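Side-chain contact in uncharacterized protein (Pectobacterium atrosepticum, PDB 3ESI), which is uncharacterised but, as a hotdog-fold member of the ApeI dehydratase-like family, may act as a 3-hydroxyacyl-thioester dehydratase: residues D50-Y55 with Q95-S100. Sequence-based numbering, arbitrary orientation.
Sequences DWVMHY and QSLTFS
Val52 reaches from the helix to the strand with both of its methyl groups, and both meet Phe99. Val52 CG2 lies over one face of the Phe99 ring, 4.1 Å from its centroid and 22° off the ring normal, a CH-pi contact. The methyl is displaced toward the rim, on the side where the ring joins its own chain, and its nearest ring atom is accordingly Phe99 CG, 3.8 Å from Val52 CG2. Phe99 holds its CG between its backbone N and carbonyl carbon (chi1 73°), and chi2 of 80° then turns the flat of the ring to the valine. The two side chains lie nearly perpendicular. The other branch, Val52 CG1, stands anti to the backbone N and touches Phe99 at CB and on the CD2 side, each 4.0 Å away. Val52 CG1 alone also reaches Leu97 CD1, at 3.9 Å; the valine and leucine side chains run alongside one another, pointing opposite ways. All three side chains are buried, and they meet through van der Waals packing and the CH-pi approach.

Leu97 and Phe99 are two apart on the strand and both face the helix, as in a hotdog fold, where the antiparallel sheet wraps round the central helix, here helix 45-59. Beside Val52, Met53 of that helix packs on Phe31 of the second subunit. The contact thus joins helix 45-59 to the inner side of strand 96-105, which is flanked by strand 83-91, where Leu97 packs on Trp90, and strand 108-121, where Phe99 packs on Ile117.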
ATOM      1  N   ASP A  50     -12.876   3.653  -9.536  1.00 32.11           N
ATOM      2  CA  ASP A  50     -13.779   2.633 -10.037  1.00 32.26           C
ATOM      3  C   ASP A  50     -15.229   3.016  -9.819  1.00 33.18           C
ATOM      4  O   ASP A  50     -16.021   2.973 -10.756  1.00 34.28           O
ATOM      5  CB  ASP A  50     -13.482   1.289  -9.361  1.00 34.59           C
ATOM      6  CG  ASP A  50     -14.433   0.194  -9.801  1.00 34.74           C
ATOM      7  OD1 ASP A  50     -14.619   0.017 -11.013  1.00 35.69           O
ATOM      8  OD2 ASP A  50     -14.994  -0.499  -8.939  1.00 41.42           O
ATOM      9  N   TRP A  51     -15.583   3.374  -8.585  1.00 32.74           N
ATOM     10  CA  TRP A  51     -16.949   3.779  -8.283  1.00 32.01           C
ATOM     11  C   TRP A  51     -17.336   4.981  -9.139  1.00 33.17           C
ATOM     12  O   TRP A  51     -18.453   5.045  -9.665  1.00 34.41           O
ATOM     13  CB  TRP A  51     -17.101   4.144  -6.802  1.00 31.05           C
ATOM     14  CG  TRP A  51     -16.871   3.008  -5.876  1.00 30.45           C
ATOM     15  CD1 TRP A  51     -16.590   1.726  -6.215  1.00 29.84           C
ATOM     16  CD2 TRP A  51     -16.919   3.046  -4.445  1.00 31.13           C
ATOM     17  NE1 TRP A  51     -16.461   0.955  -5.088  1.00 31.83           N
ATOM     18  CE2 TRP A  51     -16.657   1.740  -3.985  1.00 30.90           C
ATOM     19  CE3 TRP A  51     -17.161   4.061  -3.505  1.00 32.03           C
ATOM     20  CZ2 TRP A  51     -16.630   1.413  -2.625  1.00 32.96           C
ATOM     21  CZ3 TRP A  51     -17.135   3.740  -2.157  1.00 33.56           C
ATOM     22  CH2 TRP A  51     -16.871   2.421  -1.728  1.00 33.85           C
ATOM     23  N   VAL A  52     -16.422   5.937  -9.283  1.00 34.13           N
ATOM     24  CA  VAL A  52     -16.705   7.115 -10.103  1.00 35.87           C
ATOM     25  C   VAL A  52     -17.043   6.679 -11.532  1.00 36.91           C
ATOM     26  O   VAL A  52     -18.035   7.113 -12.109  1.00 35.72           O
ATOM     27  CB  VAL A  52     -15.500   8.097 -10.131  1.00 35.92           C
ATOM     28  CG1 VAL A  52     -15.701   9.135 -11.207  1.00 35.80           C
ATOM     29  CG2 VAL A  52     -15.362   8.799  -8.779  1.00 33.91           C
ATOM     30  N   MET A  53     -16.233   5.780 -12.078  1.00 38.64           N
ATOM     31  CA  MET A  53     -16.442   5.299 -13.433  1.00 39.70           C
ATOM     32  C   MET A  53     -17.726   4.486 -13.625  1.00 41.00           C
ATOM     33  O   MET A  53     -18.389   4.614 -14.649  1.00 43.19           O
ATOM     34  CB  MET A  53     -15.220   4.493 -13.896  1.00 36.14           C
ATOM     35  CG  MET A  53     -14.008   5.362 -14.297  1.00 35.60           C
ATOM     36  SD  MET A  53     -14.321   6.629 -15.594  1.00 26.82           S
ATOM     37  CE  MET A  53     -14.230   7.954 -14.670  1.00 24.28           C
ATOM     38  N   HIS A  54     -18.090   3.659 -12.656  1.00 41.68           N
ATOM     39  CA  HIS A  54     -19.309   2.861 -12.781  1.00 43.31           C
ATOM     40  C   HIS A  54     -20.565   3.748 -12.838  1.00 45.08           C
ATOM     41  O   HIS A  54     -21.431   3.563 -13.696  1.00 46.30           O
ATOM     42  CB  HIS A  54     -19.386   1.868 -11.616  1.00 43.85           C
ATOM     43  CG  HIS A  54     -20.673   1.111 -11.534  1.00 45.80           C
ATOM     44  ND1 HIS A  54     -21.745   1.545 -10.785  1.00 45.87           N
ATOM     45  CD2 HIS A  54     -21.051  -0.065 -12.087  1.00 46.81           C
ATOM     46  CE1 HIS A  54     -22.728   0.669 -10.877  1.00 46.43           C
ATOM     47  NE2 HIS A  54     -22.333  -0.318 -11.662  1.00 48.74           N
ATOM     48  N   TYR A  55     -20.659   4.718 -11.938  1.00 45.36           N
ATOM     49  CA  TYR A  55     -21.808   5.606 -11.924  1.00 47.23           C
ATOM     50  C   TYR A  55     -21.796   6.578 -13.091  1.00 47.58           C
ATOM     51  O   TYR A  55     -22.832   6.831 -13.704  1.00 48.43           O
ATOM     52  CB  TYR A  55     -21.880   6.373 -10.595  1.00 49.45           C
ATOM     53  CG  TYR A  55     -22.271   5.474  -9.448  1.00 51.70           C
ATOM     54  CD1 TYR A  55     -23.465   4.759  -9.489  1.00 53.16           C
ATOM     55  CD2 TYR A  55     -21.437   5.298  -8.344  1.00 53.89           C
ATOM     56  CE1 TYR A  55     -23.824   3.887  -8.469  1.00 54.43           C
ATOM     57  CE2 TYR A  55     -21.785   4.420  -7.309  1.00 54.82           C
ATOM     58  CZ  TYR A  55     -22.984   3.716  -7.384  1.00 54.87           C
ATOM     59  OH  TYR A  55     -23.343   2.819  -6.399  1.00 54.84           O
ATOM     60  N   GLN A  95     -15.370  16.729 -23.103  1.00 58.11           N
ATOM     61  CA  GLN A  95     -15.177  15.322 -22.777  1.00 58.02           C
ATOM     62  C   GLN A  95     -14.513  15.155 -21.399  1.00 56.32           C
ATOM     63  O   GLN A  95     -13.676  14.273 -21.196  1.00 54.98           O
ATOM     64  CB  GLN A  95     -14.336  14.658 -23.864  1.00 59.51           C
ATOM     65  CG  GLN A  95     -15.037  14.578 -25.210  1.00 61.78           C
ATOM     66  CD  GLN A  95     -14.207  13.854 -26.255  1.00 63.35           C
ATOM     67  OE1 GLN A  95     -14.716  13.441 -27.299  1.00 65.36           O
ATOM     68  NE2 GLN A  95     -12.919  13.704 -25.980  1.00 62.39           N
ATOM     69  N   SER A  96     -14.904  16.011 -20.457  1.00 54.37           N
ATOM     70  CA  SER A  96     -14.363  15.981 -19.106  1.00 53.12           C
ATOM     71  C   SER A  96     -15.397  15.618 -18.050  1.00 51.42           C
ATOM     72  O   SER A  96     -16.497  16.168 -18.007  1.00 50.37           O
ATOM     73  CB  SER A  96     -13.739  17.331 -18.746  1.00 53.95           C
ATOM     74  OG  SER A  96     -12.470  17.479 -19.358  1.00 57.27           O
ATOM     75  N   LEU A  97     -15.015  14.684 -17.191  1.00 50.07           N
ATOM     76  CA  LEU A  97     -15.873  14.229 -16.120  1.00 47.28           C
ATOM     77  C   LEU A  97     -15.251  14.717 -14.834  1.00 46.46           C
ATOM     78  O   LEU A  97     -14.102  14.401 -14.529  1.00 46.22           O
ATOM     79  CB  LEU A  97     -15.955  12.704 -16.135  1.00 48.23           C
ATOM     80  CG  LEU A  97     -16.808  11.964 -15.101  1.00 48.71           C
ATOM     81  CD1 LEU A  97     -16.179  12.089 -13.732  1.00 49.49           C
ATOM     82  CD2 LEU A  97     -18.221  12.519 -15.096  1.00 48.68           C
ATOM     83  N   THR A  98     -16.010  15.514 -14.099  1.00 45.06           N
ATOM     84  CA  THR A  98     -15.556  16.048 -12.826  1.00 44.71           C
ATOM     85  C   THR A  98     -16.286  15.327 -11.692  1.00 43.67           C
ATOM     86  O   THR A  98     -17.493  15.115 -11.757  1.00 43.81           O
ATOM     87  CB  THR A  98     -15.819  17.563 -12.760  1.00 45.06           C
ATOM     88  OG1 THR A  98     -14.771  18.243 -13.461  1.00 47.57           O
ATOM     89  CG2 THR A  98     -15.869  18.051 -11.330  1.00 47.18           C
ATOM     90  N   PHE A  99     -15.552  14.933 -10.660  1.00 42.29           N
ATOM     91  CA  PHE A  99     -16.163  14.235  -9.545  1.00 40.07           C
ATOM     92  C   PHE A  99     -15.735  14.830  -8.223  1.00 39.94           C
ATOM     93  O   PHE A  99     -14.705  15.498  -8.132  1.00 38.67           O
ATOM     94  CB  PHE A  99     -15.793  12.751  -9.577  1.00 39.32           C
ATOM     95  CG  PHE A  99     -14.378  12.473  -9.193  1.00 38.56           C
ATOM     96  CD1 PHE A  99     -14.002  12.429  -7.855  1.00 39.05           C
ATOM     97  CD2 PHE A  99     -13.411  12.248 -10.171  1.00 39.77           C
ATOM     98  CE1 PHE A  99     -12.676  12.162  -7.488  1.00 40.00           C
ATOM     99  CE2 PHE A  99     -12.084  11.980  -9.820  1.00 39.84           C
ATOM    100  CZ  PHE A  99     -11.714  11.937  -8.474  1.00 40.07           C
ATOM    101  N   SER A 100     -16.536  14.574  -7.194  1.00 39.56           N
ATOM    102  CA  SER A 100     -16.234  15.065  -5.864  1.00 38.53           C
ATOM    103  C   SER A 100     -16.846  14.178  -4.774  1.00 37.62           C
ATOM    104  O   SER A 100     -18.037  13.884  -4.793  1.00 36.81           O
ATOM    105  CB  SER A 100     -16.739  16.497  -5.724  1.00 38.98           C
ATOM    106  OG  SER A 100     -16.419  17.006  -4.447  1.00 41.53           O
TER